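Local coordinates for protein arsenical resistance operon trans-acting repressor (Bacteroides vulgatus, PDB 3KTB) that probably binds DNA as the trans-acting repressor of an arsenical resistance operon, at residues M4-M14 and Y91-T101. Sequence-based numbering, arbitrary orientation.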
HETATM    1  N   MSE A   4      14.920   5.031 -31.774  1.00 52.22           N
HETATM    2  CA  MSE A   4      13.475   4.834 -31.871  1.00 59.69           C
HETATM    3  C   MSE A   4      12.764   5.419 -30.650  1.00 58.89           C
HETATM    4  O   MSE A   4      13.265   5.354 -29.520  1.00 64.12           O
HETATM    5  CB  MSE A   4      13.114   3.351 -32.061  1.00 58.25           C
HETATM    6  CG  MSE A   4      13.838   2.707 -33.243  1.00 62.42           C
HETATM    7 SE   MSE A   4      13.223   0.871 -33.512  0.46 58.05          SE
HETATM    8  CE  MSE A   4      14.447  -0.011 -32.277  1.00 74.96           C
ATOM      9  N   LYS A   5      11.599   6.000 -30.897  1.00 52.67           N
ATOM     10  CA  LYS A   5      10.845   6.705 -29.869  1.00 56.96           C
ATOM     11  C   LYS A   5       9.668   5.837 -29.416  1.00 59.18           C
ATOM     12  O   LYS A   5       9.127   5.073 -30.211  1.00 52.28           O
ATOM     13  CB  LYS A   5      10.354   8.024 -30.444  1.00 54.91           C
ATOM     14  CG  LYS A   5      11.506   8.869 -30.990  1.00 60.73           C
ATOM     15  CD  LYS A   5      10.999  10.051 -31.798  1.00 68.42           C
ATOM     16  CE  LYS A   5      12.083  11.115 -31.996  1.00 73.59           C
ATOM     17  NZ  LYS A   5      12.458  11.791 -30.723  1.00 75.79           N
ATOM     18  N   LYS A   6       9.288   5.925 -28.145  1.00 61.71           N
ATOM     19  CA  LYS A   6       8.149   5.152 -27.679  1.00 62.22           C
ATOM     20  C   LYS A   6       6.870   5.832 -28.167  1.00 60.59           C
ATOM     21  O   LYS A   6       6.740   7.055 -28.088  1.00 64.68           O
ATOM     22  CB  LYS A   6       8.155   4.972 -26.150  1.00 64.16           C
ATOM     23  CG  LYS A   6       6.898   4.250 -25.587  1.00 89.12           C
ATOM     24  CD  LYS A   6       6.973   4.019 -24.060  1.00 91.14           C
ATOM     25  CE  LYS A   6       5.625   4.238 -23.333  1.00 90.61           C
ATOM     26  NZ  LYS A   6       4.654   3.113 -23.453  1.00 89.60           N
ATOM     27  N   ILE A   7       5.950   5.040 -28.711  1.00 54.36           N
ATOM     28  CA  ILE A   7       4.668   5.563 -29.160  1.00 55.25           C
ATOM     29  C   ILE A   7       3.548   4.849 -28.420  1.00 56.63           C
ATOM     30  O   ILE A   7       3.505   3.613 -28.377  1.00 55.42           O
ATOM     31  CB  ILE A   7       4.469   5.393 -30.672  1.00 51.92           C
ATOM     32  CG1 ILE A   7       5.695   5.918 -31.440  1.00 49.33           C
ATOM     33  CG2 ILE A   7       3.203   6.121 -31.113  1.00 43.46           C
ATOM     34  CD1 ILE A   7       5.827   5.362 -32.832  1.00 50.90           C
ATOM     35  N   GLU A   8       2.660   5.643 -27.833  1.00 59.15           N
ATOM     36  CA  GLU A   8       1.494   5.143 -27.119  1.00 64.25           C
ATOM     37  C   GLU A   8       0.286   5.941 -27.592  1.00 66.20           C
ATOM     38  O   GLU A   8       0.314   7.166 -27.593  1.00 72.47           O
ATOM     39  CB  GLU A   8       1.675   5.346 -25.618  1.00 62.89           C
ATOM     40  CG  GLU A   8       0.840   4.424 -24.763  1.00 67.20           C
ATOM     41  CD  GLU A   8       1.041   4.703 -23.282  1.00 78.25           C
ATOM     42  OE1 GLU A   8       0.223   4.218 -22.468  1.00 75.39           O
ATOM     43  OE2 GLU A   8       2.014   5.417 -22.933  1.00 83.23           O
ATOM     44  N   ILE A   9      -0.766   5.244 -28.001  1.00 60.26           N
ATOM     45  CA  ILE A   9      -1.923   5.886 -28.605  1.00 59.53           C
ATOM     46  C   ILE A   9      -3.164   5.688 -27.728  1.00 58.22           C
ATOM     47  O   ILE A   9      -3.507   4.556 -27.359  1.00 55.67           O
ATOM     48  CB  ILE A   9      -2.201   5.310 -30.013  1.00 56.23           C
ATOM     49  CG1 ILE A   9      -1.109   5.743 -30.994  1.00 58.07           C
ATOM     50  CG2 ILE A   9      -3.570   5.747 -30.507  1.00 54.26           C
ATOM     51  CD1 ILE A   9      -1.162   5.022 -32.324  1.00 51.19           C
ATOM     52  N   PHE A  10      -3.831   6.790 -27.403  1.00 58.21           N
ATOM     53  CA  PHE A  10      -5.061   6.749 -26.607  1.00 58.15           C
ATOM     54  C   PHE A  10      -6.260   6.951 -27.511  1.00 57.26           C
ATOM     55  O   PHE A  10      -6.530   8.064 -27.957  1.00 62.86           O
ATOM     56  CB  PHE A  10      -4.993   7.797 -25.493  1.00 65.47           C
ATOM     57  CG  PHE A  10      -3.919   7.504 -24.491  1.00 69.51           C
ATOM     58  CD1 PHE A  10      -4.240   7.062 -23.213  1.00 70.80           C
ATOM     59  CD2 PHE A  10      -2.580   7.598 -24.853  1.00 66.63           C
ATOM     60  CE1 PHE A  10      -3.249   6.748 -22.300  1.00 70.86           C
ATOM     61  CE2 PHE A  10      -1.583   7.292 -23.948  1.00 71.49           C
ATOM     62  CZ  PHE A  10      -1.919   6.866 -22.665  1.00 74.36           C
ATOM     63  N   ASP A  11      -6.954   5.865 -27.831  1.00 52.85           N
ATOM     64  CA  ASP A  11      -8.110   5.977 -28.707  1.00 54.39           C
ATOM     65  C   ASP A  11      -9.281   6.648 -27.988  1.00 63.90           C
ATOM     66  O   ASP A  11      -9.290   6.735 -26.758  1.00 56.93           O
ATOM     67  CB  ASP A  11      -8.536   4.601 -29.194  1.00 53.10           C
ATOM     68  CG  ASP A  11      -7.466   3.926 -30.059  1.00 52.56           C
ATOM     69  OD1 ASP A  11      -7.089   4.488 -31.105  1.00 50.35           O
ATOM     70  OD2 ASP A  11      -7.006   2.831 -29.676  1.00 49.35           O
ATOM     71  N   PRO A  12     -10.263   7.142 -28.763  1.00 67.52           N
ATOM     72  CA  PRO A  12     -11.578   7.427 -28.185  1.00 70.93           C
ATOM     73  C   PRO A  12     -12.190   6.140 -27.641  1.00 71.17           C
ATOM     74  O   PRO A  12     -11.593   5.059 -27.784  1.00 64.25           O
ATOM     75  CB  PRO A  12     -12.393   7.907 -29.389  1.00 64.29           C
ATOM     76  CG  PRO A  12     -11.386   8.457 -30.331  1.00 67.01           C
ATOM     77  CD  PRO A  12     -10.145   7.635 -30.147  1.00 64.95           C
ATOM     78  N   ALA A  13     -13.366   6.254 -27.023  1.00 68.30           N
ATOM     79  CA  ALA A  13     -14.140   5.080 -26.660  1.00 62.80           C
ATOM     80  C   ALA A  13     -14.670   4.456 -27.950  1.00 56.17           C
ATOM     81  O   ALA A  13     -15.352   5.116 -28.747  1.00 58.45           O
ATOM     82  CB  ALA A  13     -15.304   5.448 -25.689  1.00 52.59           C
HETATM   83  N   MSE A  14     -14.333   3.194 -28.170  1.00 49.69           N
HETATM   84  CA  MSE A  14     -14.762   2.499 -29.367  1.00 52.02           C
HETATM   85  C   MSE A  14     -15.297   1.133 -28.960  1.00 52.97           C
HETATM   86  O   MSE A  14     -14.967   0.627 -27.886  1.00 55.23           O
HETATM   87  CB  MSE A  14     -13.589   2.348 -30.345  1.00 49.75           C
HETATM   88  CG  MSE A  14     -12.904   3.682 -30.696  1.00 51.63           C
HETATM   89 SE   MSE A  14     -11.437   3.429 -31.988  0.68 54.80          SE
HETATM   90  CE  MSE A  14     -10.306   2.176 -30.975  1.00 41.87           C
ATOM     91  N   TYR A  91      -5.210  10.506 -36.060  1.00 63.45           N
ATOM     92  CA  TYR A  91      -4.131   9.528 -35.901  1.00 60.17           C
ATOM     93  C   TYR A  91      -2.895   9.996 -36.632  1.00 61.76           C
ATOM     94  O   TYR A  91      -3.009  10.555 -37.720  1.00 63.10           O
ATOM     95  CB  TYR A  91      -4.552   8.143 -36.411  1.00 53.77           C
ATOM     96  CG  TYR A  91      -5.591   7.529 -35.514  1.00 53.57           C
ATOM     97  CD1 TYR A  91      -5.219   6.961 -34.303  1.00 54.92           C
ATOM     98  CD2 TYR A  91      -6.941   7.554 -35.847  1.00 51.61           C
ATOM     99  CE1 TYR A  91      -6.150   6.411 -33.454  1.00 53.22           C
ATOM    100  CE2 TYR A  91      -7.888   7.016 -34.988  1.00 56.04           C
ATOM    101  CZ  TYR A  91      -7.475   6.444 -33.790  1.00 56.09           C
ATOM    102  OH  TYR A  91      -8.366   5.894 -32.908  1.00 58.49           O
ATOM    103  N   PRO A  92      -1.711   9.753 -36.043  1.00 62.39           N
ATOM    104  CA  PRO A  92      -0.439  10.111 -36.666  1.00 62.13           C
ATOM    105  C   PRO A  92      -0.375   9.617 -38.099  1.00 60.55           C
ATOM    106  O   PRO A  92      -0.792   8.505 -38.393  1.00 55.53           O
ATOM    107  CB  PRO A  92       0.589   9.345 -35.823  1.00 57.15           C
ATOM    108  CG  PRO A  92      -0.042   9.235 -34.499  1.00 57.29           C
ATOM    109  CD  PRO A  92      -1.507   9.017 -34.782  1.00 61.26           C
ATOM    110  N   THR A  93       0.156  10.445 -38.983  1.00 58.45           N
ATOM    111  CA  THR A  93       0.404  10.027 -40.348  1.00 59.78           C
ATOM    112  C   THR A  93       1.440   8.918 -40.402  1.00 61.51           C
ATOM    113  O   THR A  93       2.265   8.752 -39.490  1.00 58.83           O
ATOM    114  CB  THR A  93       0.952  11.196 -41.188  1.00 63.98           C
ATOM    115  OG1 THR A  93       2.233  11.593 -40.675  1.00 63.39           O
ATOM    116  CG2 THR A  93      -0.007  12.368 -41.135  1.00 61.18           C
ATOM    117  N   THR A  94       1.413   8.174 -41.502  1.00 62.34           N
ATOM    118  CA  THR A  94       2.406   7.147 -41.731  1.00 58.99           C
ATOM    119  C   THR A  94       3.822   7.739 -41.810  1.00 61.31           C
ATOM    120  O   THR A  94       4.789   7.117 -41.350  1.00 59.81           O
ATOM    121  CB  THR A  94       2.048   6.274 -42.958  1.00 63.21           C
ATOM    122  OG1 THR A  94       0.713   5.767 -42.797  1.00 61.84           O
ATOM    123  CG2 THR A  94       3.018   5.074 -43.083  1.00 53.41           C
ATOM    124  N   LYS A  95       3.944   8.943 -42.368  1.00 62.34           N
ATOM    125  CA  LYS A  95       5.230   9.636 -42.406  1.00 65.74           C
ATOM    126  C   LYS A  95       5.826   9.780 -40.999  1.00 58.60           C
ATOM    127  O   LYS A  95       6.980   9.399 -40.766  1.00 57.85           O
ATOM    128  CB  LYS A  95       5.099  11.016 -43.073  1.00 76.70           C
ATOM    129  CG  LYS A  95       6.415  11.796 -43.135  1.00 82.17           C
ATOM    130  CD  LYS A  95       6.306  13.058 -43.999  1.00 91.23           C
ATOM    131  CE  LYS A  95       7.646  13.806 -44.075  1.00 95.44           C
ATOM    132  NZ  LYS A  95       7.629  14.937 -45.064  1.00 98.99           N
ATOM    133  N   GLN A  96       5.037  10.313 -40.066  1.00 57.19           N
ATOM    134  CA  GLN A  96       5.461  10.429 -38.665  1.00 59.90           C
ATOM    135  C   GLN A  96       5.823   9.084 -38.010  1.00 60.52           C
ATOM    136  O   GLN A  96       6.899   8.956 -37.406  1.00 60.57           O
ATOM    137  CB  GLN A  96       4.383  11.116 -37.830  1.00 61.30           C
ATOM    138  CG  GLN A  96       4.023  12.492 -38.301  1.00 66.35           C
ATOM    139  CD  GLN A  96       2.885  13.085 -37.496  1.00 71.17           C
ATOM    140  OE1 GLN A  96       1.768  12.564 -37.500  1.00 65.61           O
ATOM    141  NE2 GLN A  96       3.162  14.180 -36.797  1.00 77.13           N
HETATM  142  N   MSE A  97       4.926   8.096 -38.108  1.00 51.36           N
HETATM  143  CA  MSE A  97       5.202   6.787 -37.509  1.00 49.48           C
HETATM  144  C   MSE A  97       6.530   6.290 -38.055  1.00 54.05           C
HETATM  145  O   MSE A  97       7.385   5.782 -37.320  1.00 51.21           O
HETATM  146  CB  MSE A  97       4.090   5.779 -37.818  1.00 46.22           C
HETATM  147  CG  MSE A  97       2.712   6.186 -37.296  1.00 48.11           C
HETATM  148 SE   MSE A  97       2.688   6.172 -35.335  0.69 53.61          SE
HETATM  149  CE  MSE A  97       2.748   4.205 -35.098  1.00 48.35           C
ATOM    150  N   SER A  98       6.701   6.468 -39.359  1.00 60.90           N
ATOM    151  CA  SER A  98       7.899   6.033 -40.052  1.00 57.39           C
ATOM    152  C   SER A  98       9.124   6.782 -39.507  1.00 60.69           C
ATOM    153  O   SER A  98      10.214   6.202 -39.353  1.00 57.59           O
ATOM    154  CB  SER A  98       7.720   6.277 -41.552  1.00 61.91           C
ATOM    155  OG  SER A  98       8.662   5.537 -42.313  1.00 70.35           O
ATOM    156  N   GLU A  99       8.937   8.066 -39.195  1.00 63.63           N
ATOM    157  CA  GLU A  99      10.032   8.881 -38.689  1.00 71.77           C
ATOM    158  C   GLU A  99      10.351   8.535 -37.238  1.00 62.77           C
ATOM    159  O   GLU A  99      11.517   8.419 -36.868  1.00 58.81           O
ATOM    160  CB  GLU A  99       9.748  10.383 -38.861  1.00 84.65           C
ATOM    161  CG  GLU A  99      10.146  10.940 -40.240  1.00 99.43           C
ATOM    162  CD  GLU A  99       9.381  12.218 -40.643  1.00110.32           C
ATOM    163  OE1 GLU A  99       9.657  12.760 -41.739  1.00110.51           O
ATOM    164  OE2 GLU A  99       8.500  12.678 -39.876  1.00114.36           O
ATOM    165  N   TRP A 100       9.318   8.346 -36.424  1.00 59.96           N
ATOM    166  CA  TRP A 100       9.522   8.082 -34.997  1.00 62.77           C
ATOM    167  C   TRP A 100      10.117   6.710 -34.740  1.00 59.60           C
ATOM    168  O   TRP A 100      10.637   6.423 -33.655  1.00 56.06           O
ATOM    169  CB  TRP A 100       8.202   8.152 -34.257  1.00 60.13           C
ATOM    170  CG  TRP A 100       7.637   9.491 -34.227  1.00 61.50           C
ATOM    171  CD1 TRP A 100       8.323  10.677 -34.279  1.00 61.17           C
ATOM    172  CD2 TRP A 100       6.253   9.819 -34.115  1.00 59.47           C
ATOM    173  NE1 TRP A 100       7.439  11.725 -34.207  1.00 67.72           N
ATOM    174  CE2 TRP A 100       6.160  11.230 -34.107  1.00 66.30           C
ATOM    175  CE3 TRP A 100       5.081   9.060 -34.021  1.00 55.36           C
ATOM    176  CZ2 TRP A 100       4.938  11.900 -34.010  1.00 63.27           C
ATOM    177  CZ3 TRP A 100       3.871   9.719 -33.926  1.00 65.00           C
ATOM    178  CH2 TRP A 100       3.811  11.135 -33.921  1.00 66.46           C
ATOM    179  N   THR A 101      10.055   5.880 -35.765  1.00 55.10           N
ATOM    180  CA  THR A 101      10.226   4.456 -35.616  1.00 56.70           C
ATOM    181  C   THR A 101      11.467   3.979 -36.395  1.00 55.66           C
ATOM    182  O   THR A 101      12.070   2.955 -36.090  1.00 54.30           O
ATOM    183  CB  THR A 101       8.916   3.812 -36.106  1.00 53.69           C
ATOM    184  OG1 THR A 101       8.270   3.103 -35.037  1.00 55.25           O
ATOM    185  CG2 THR A 101       9.132   2.960 -37.284  1.00 44.03           C
TER
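Tyr-91 and Asp-11 meet at one end of this contact: the tyrosine OH donates to Asp-11 OD1 across 2.6 Å, reaching the oxygen on its anti side, 26° out of the carboxylate plane. A long phenol suits the place because its ring can pack against Ile-9 while its hydroxyl reaches the buried carboxylate. Ile-9 CG2 meets the ring at its edge, in the ring plane, 4.0 Å from Tyr-91 CE1, and Pro-12 CD touches the hydroxyl. Both oxygens of Asp-11 are engaged, since OD2 forms a salt bridge with Arg-48, which would favour the charged form.

At the other end Lys-5 N donates to Trp-100 O (3.0 Å, N-H...O 163°), tying the segment leading into strand 7-11 to the last turn of helix 94-101. The aliphatic part of Lys-5 crosses the indole, CD 3.7 Å from Trp-100 CD1. Between the two polar ties, Ile-7 CD1 fits against Trp-100 CB at 3.9 Å and against the selenomethionine methyl of Met-97. Ile-7 CG1 stands anti to the carbonyl carbon and the chain runs on extended, which brings CD1 to the helix. Branched and apolar, Ile-7 suits the buried strand face; the broad indole also reaches Val-81 and strand 84-87.

Further out, Thr-93 and Gln-96 form a capping box that starts the helix, while Met-97 and Thr-101 also pack on helix 27-41. A C-terminal helix running roughly antiparallel (145°) to an inner strand of a mixed sheet, beside a second helix, is consistent with the thioredoxin-like fold of the ArsD family.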